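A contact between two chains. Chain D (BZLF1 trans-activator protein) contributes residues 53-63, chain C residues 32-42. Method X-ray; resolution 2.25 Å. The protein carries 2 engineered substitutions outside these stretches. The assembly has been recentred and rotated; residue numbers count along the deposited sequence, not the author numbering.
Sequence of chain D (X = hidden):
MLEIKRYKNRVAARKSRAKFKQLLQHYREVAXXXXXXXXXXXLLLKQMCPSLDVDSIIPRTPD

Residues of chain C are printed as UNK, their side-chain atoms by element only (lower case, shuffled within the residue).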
# COMPACT_ATOMS: atom_id res chain seq x y z
N ASP D 53 -6.40 2.84 26.00
CA ASP D 53 -6.22 3.79 24.92
C ASP D 53 -5.14 3.27 23.98
O ASP D 53 -3.97 3.62 24.10
CB ASP D 53 -5.82 5.16 25.46
CG ASP D 53 -5.98 6.27 24.43
OD1 ASP D 53 -5.35 6.17 23.36
OD2 ASP D 53 -6.72 7.23 24.70
N VAL D 54 -5.55 2.41 23.05
CA VAL D 54 -4.65 1.80 22.08
C VAL D 54 -4.01 2.83 21.16
O VAL D 54 -2.84 2.70 20.78
CB VAL D 54 -5.39 0.76 21.22
CG1 VAL D 54 -4.42 0.09 20.26
CG2 VAL D 54 -6.06 -0.27 22.11
N ASP D 55 -4.77 3.86 20.80
CA ASP D 55 -4.27 4.91 19.91
C ASP D 55 -3.08 5.63 20.51
O ASP D 55 -2.25 6.19 19.78
CB ASP D 55 -5.39 5.91 19.61
CG ASP D 55 -6.63 5.23 19.06
OD1 ASP D 55 -6.52 4.49 18.07
OD2 ASP D 55 -7.73 5.45 19.63
N SER D 56 -2.98 5.63 21.84
CA SER D 56 -1.87 6.29 22.52
C SER D 56 -0.67 5.35 22.61
O SER D 56 0.42 5.76 23.01
CB SER D 56 -2.29 6.72 23.93
OG SER D 56 -3.30 7.71 23.88
N ILE D 57 -0.89 4.10 22.23
CA ILE D 57 0.17 3.09 22.25
C ILE D 57 0.62 2.82 20.82
O ILE D 57 1.81 2.70 20.54
CB ILE D 57 -0.34 1.77 22.87
CG1 ILE D 57 -0.88 2.03 24.28
CG2 ILE D 57 0.80 0.75 22.91
CD1 ILE D 57 -1.49 0.80 24.94
N ILE D 58 -0.36 2.72 19.93
CA ILE D 58 -0.09 2.47 18.52
C ILE D 58 -1.08 3.30 17.71
O ILE D 58 -2.14 2.82 17.32
CB ILE D 58 -0.28 0.98 18.17
CG1 ILE D 58 0.56 0.11 19.11
CG2 ILE D 58 0.15 0.72 16.73
CD1 ILE D 58 0.36 -1.38 18.90
N PRO D 59 -0.74 4.57 17.44
CA PRO D 59 -1.61 5.46 16.67
C PRO D 59 -1.90 4.92 15.28
O PRO D 59 -1.12 4.15 14.73
CB PRO D 59 -0.83 6.77 16.65
CG PRO D 59 0.59 6.31 16.67
CD PRO D 59 0.56 5.22 17.72
N ARG D 60 -3.04 5.33 14.72
CA ARG D 60 -3.45 4.88 13.39
C ARG D 60 -2.48 5.37 12.31
O ARG D 60 -2.11 6.54 12.29
CB ARG D 60 -4.85 5.40 13.08
CG ARG D 60 -5.95 4.84 13.96
CD ARG D 60 -7.26 5.57 13.74
NE ARG D 60 -8.37 4.96 14.47
CZ ARG D 60 -8.93 3.80 14.14
NH1 ARG D 60 -8.50 3.12 13.09
NH2 ARG D 60 -9.93 3.32 14.88
N THR D 61 -2.09 4.48 11.41
CA THR D 61 -1.18 4.85 10.31
C THR D 61 -1.95 5.69 9.28
O THR D 61 -3.00 5.29 8.79
CB THR D 61 -0.63 3.58 9.61
OG1 THR D 61 0.10 2.78 10.55
CG2 THR D 61 0.28 3.96 8.46
N PRO D 62 -1.43 6.92 8.97
CA PRO D 62 -1.99 7.89 8.02
C PRO D 62 -2.01 7.33 6.60
O PRO D 62 -1.18 7.68 5.76
CB PRO D 62 -1.06 9.10 8.18
CG PRO D 62 -0.60 8.98 9.58
CD PRO D 62 -0.31 7.50 9.70
N ASP D 63 -2.95 6.40 6.42
CA ASP D 63 -3.33 5.69 5.19
C ASP D 63 -2.50 6.15 4.01
O ASP D 63 -3.21 6.69 3.13
CB ASP D 63 -4.79 6.08 4.84
CG ASP D 63 -5.66 6.06 6.02
OD1 ASP D 63 -5.68 4.98 6.62
OD2 ASP D 63 -6.31 7.08 6.35
OXT ASP D 63 -1.26 6.04 3.95
N UNK C 32 4.11 -1.43 4.04
CA UNK C 32 5.04 -1.90 5.05
C UNK C 32 4.63 -1.37 6.43
O UNK C 32 4.57 -2.14 7.38
c UNK C 32 6.47 -1.47 4.70
N UNK C 33 4.34 -0.08 6.52
CA UNK C 33 3.93 0.54 7.78
C UNK C 33 2.68 -0.12 8.36
O UNK C 33 2.62 -0.39 9.55
c UNK C 33 3.70 2.04 7.60
N UNK C 34 1.68 -0.36 7.51
CA UNK C 34 0.43 -0.98 7.95
C UNK C 34 0.68 -2.43 8.37
O UNK C 34 0.05 -2.94 9.29
c UNK C 34 -2.63 2.29 6.94
n UNK C 34 -3.53 2.92 7.94
c UNK C 34 -1.11 0.38 6.39
c UNK C 34 -0.60 -0.99 6.81
c UNK C 34 -1.94 1.04 7.47
N UNK C 35 1.61 -3.08 7.68
CA UNK C 35 1.93 -4.46 7.98
C UNK C 35 2.63 -4.56 9.34
O UNK C 35 2.35 -5.46 10.12
c UNK C 35 2.82 -5.05 6.89
o UNK C 35 2.97 -6.45 7.06
N UNK C 36 3.55 -3.64 9.61
CA UNK C 36 4.26 -3.66 10.89
C UNK C 36 3.27 -3.32 12.00
O UNK C 36 3.29 -3.93 13.06
c UNK C 36 5.42 -2.67 10.87
o UNK C 36 4.95 -1.36 10.64
N UNK C 37 2.39 -2.35 11.76
CA UNK C 37 1.39 -1.98 12.75
C UNK C 37 0.50 -3.19 13.05
O UNK C 37 0.15 -3.45 14.19
o UNK C 37 -1.17 1.66 12.40
c UNK C 37 0.51 -0.83 12.26
c UNK C 37 -0.69 -0.55 13.16
c UNK C 37 -1.63 0.51 12.60
o UNK C 37 -2.82 0.21 12.37
N UNK C 38 0.14 -3.93 12.00
CA UNK C 38 -0.70 -5.12 12.14
C UNK C 38 -0.01 -6.09 13.10
O UNK C 38 -0.66 -6.70 13.95
c UNK C 38 -0.91 -5.79 10.77
o UNK C 38 -1.22 -8.13 11.24
n UNK C 38 -3.00 -7.01 10.45
c UNK C 38 -1.73 -7.08 10.84
N UNK C 39 1.31 -6.22 12.97
CA UNK C 39 2.07 -7.11 13.84
C UNK C 39 2.12 -6.59 15.27
O UNK C 39 2.14 -7.38 16.22
o UNK C 39 2.51 -8.61 11.59
c UNK C 39 3.50 -7.27 13.30
c UNK C 39 3.54 -8.01 11.98
o UNK C 39 4.61 -8.00 11.32
N UNK C 40 2.13 -5.27 15.43
CA UNK C 40 2.17 -4.70 16.77
C UNK C 40 0.85 -4.89 17.50
O UNK C 40 0.82 -5.25 18.68
n UNK C 40 4.44 -0.06 19.98
c UNK C 40 4.30 -1.48 16.60
n UNK C 40 4.98 0.90 17.97
n UNK C 40 4.22 -1.27 18.04
c UNK C 40 3.91 -2.90 16.23
c UNK C 40 4.55 -0.14 18.66
c UNK C 40 2.51 -3.21 16.71
N UNK C 41 -0.25 -4.67 16.80
CA UNK C 41 -1.57 -4.83 17.40
C UNK C 41 -1.85 -6.29 17.76
O UNK C 41 -2.50 -6.57 18.77
c UNK C 41 -2.73 -2.76 16.32
c UNK C 41 -3.22 -2.39 14.92
c UNK C 41 -3.65 -2.19 17.39
c UNK C 41 -2.65 -4.28 16.46
N UNK C 42 -1.37 -7.22 16.94
CA UNK C 42 -1.58 -8.64 17.21
C UNK C 42 -0.81 -9.07 18.47
O UNK C 42 -1.25 -9.94 19.22
n UNK C 42 -4.21 -10.88 11.23
c UNK C 42 -3.50 -10.96 12.35
n UNK C 42 -2.37 -10.28 12.47
c UNK C 42 -1.51 -10.31 13.66
n UNK C 42 -3.93 -11.73 13.34
c UNK C 42 -2.08 -9.49 14.82
c UNK C 42 -1.13 -9.51 16.03

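Position 32 has one side-chain carbon, CB, with no atom of chain D within reach; a lone CB identifies A32(C). Position 33 also ends at CB, which points toward chain D and lies 4.0 Å from CG2 of T61(D): A33(C). Position 34 carries four carbons in an unbranched row ending in nitrogen. That nitrogen is 2.6 Å from O of T61(D) and 3.3 Å from OD1 of D63(D), as suits the ammonium of a lysine, K34(C).

Positions 35 and 36 each have one carbon followed by one oxygen, and neither touches chain D. The composition gives S35(C) and S36(C); OG of S36(C) turns back (chi1 60°, p) to donate to O of A33(C) at 2.7 Å.

Position 37 has three carbons, the third bearing two oxygens. One oxygen lies 2.5 Å from OG1 of T61(D), and the chain length makes this E37(C). Position 38 has two carbons, the second bearing one oxygen and one nitrogen; its CB points away from chain D, and the amide composition gives N38(C). At position 39, two carbons with two terminal oxygens make a carboxylate one carbon shorter than that of E37(C), without contact: D39(C).

Position 40 shows three carbons, a nitrogen, then a carbon carrying two more nitrogens. This guanidinium defines R40(C), whose CB is 3.6 Å from CD1 of I58(D), while CG1 of I58(D) lies over one guanidinium face. Position 41 has four carbons forked at the second, one tip 3.7 Å from CG1 of V54(D): L41(C), the tip being CD2. Position 42 repeats the guanidinium pattern but does not reach chain D; it is R42(C), with NE donating to OD1 of N38(C) at 2.7 Å.

The contact sets a segment of chain D, turned at V54(D) to I57(D) and extended from I58(D) to T61(D), against a helix, burying 484 Å² over both sides. Its polar end centres on T61(D), whose OG1 donates to OE1 of E37(C) at 2.5 Å; its backbone N adds a weak bond to the same OE1 (3.1 Å, 125°). The carbonyl O of T61(D) accepts from NZ of K34(C), so one residue engages both an acidic and a basic side chain, one helical turn apart. NZ also forms a salt bridge with OD1 of D63(D), although that terminal residue is poorly ordered. Farther along the helix, I58(D) (m, t) packs against R40(C) and L41(C), its CD1 lying 4.3 Å from CG of L41(C), and V54(D) extends the apolar packing. Thus specific polar bonds fix one end and side-chain packing closes the other.

Chain C 32-42: AAKSSENDRLR
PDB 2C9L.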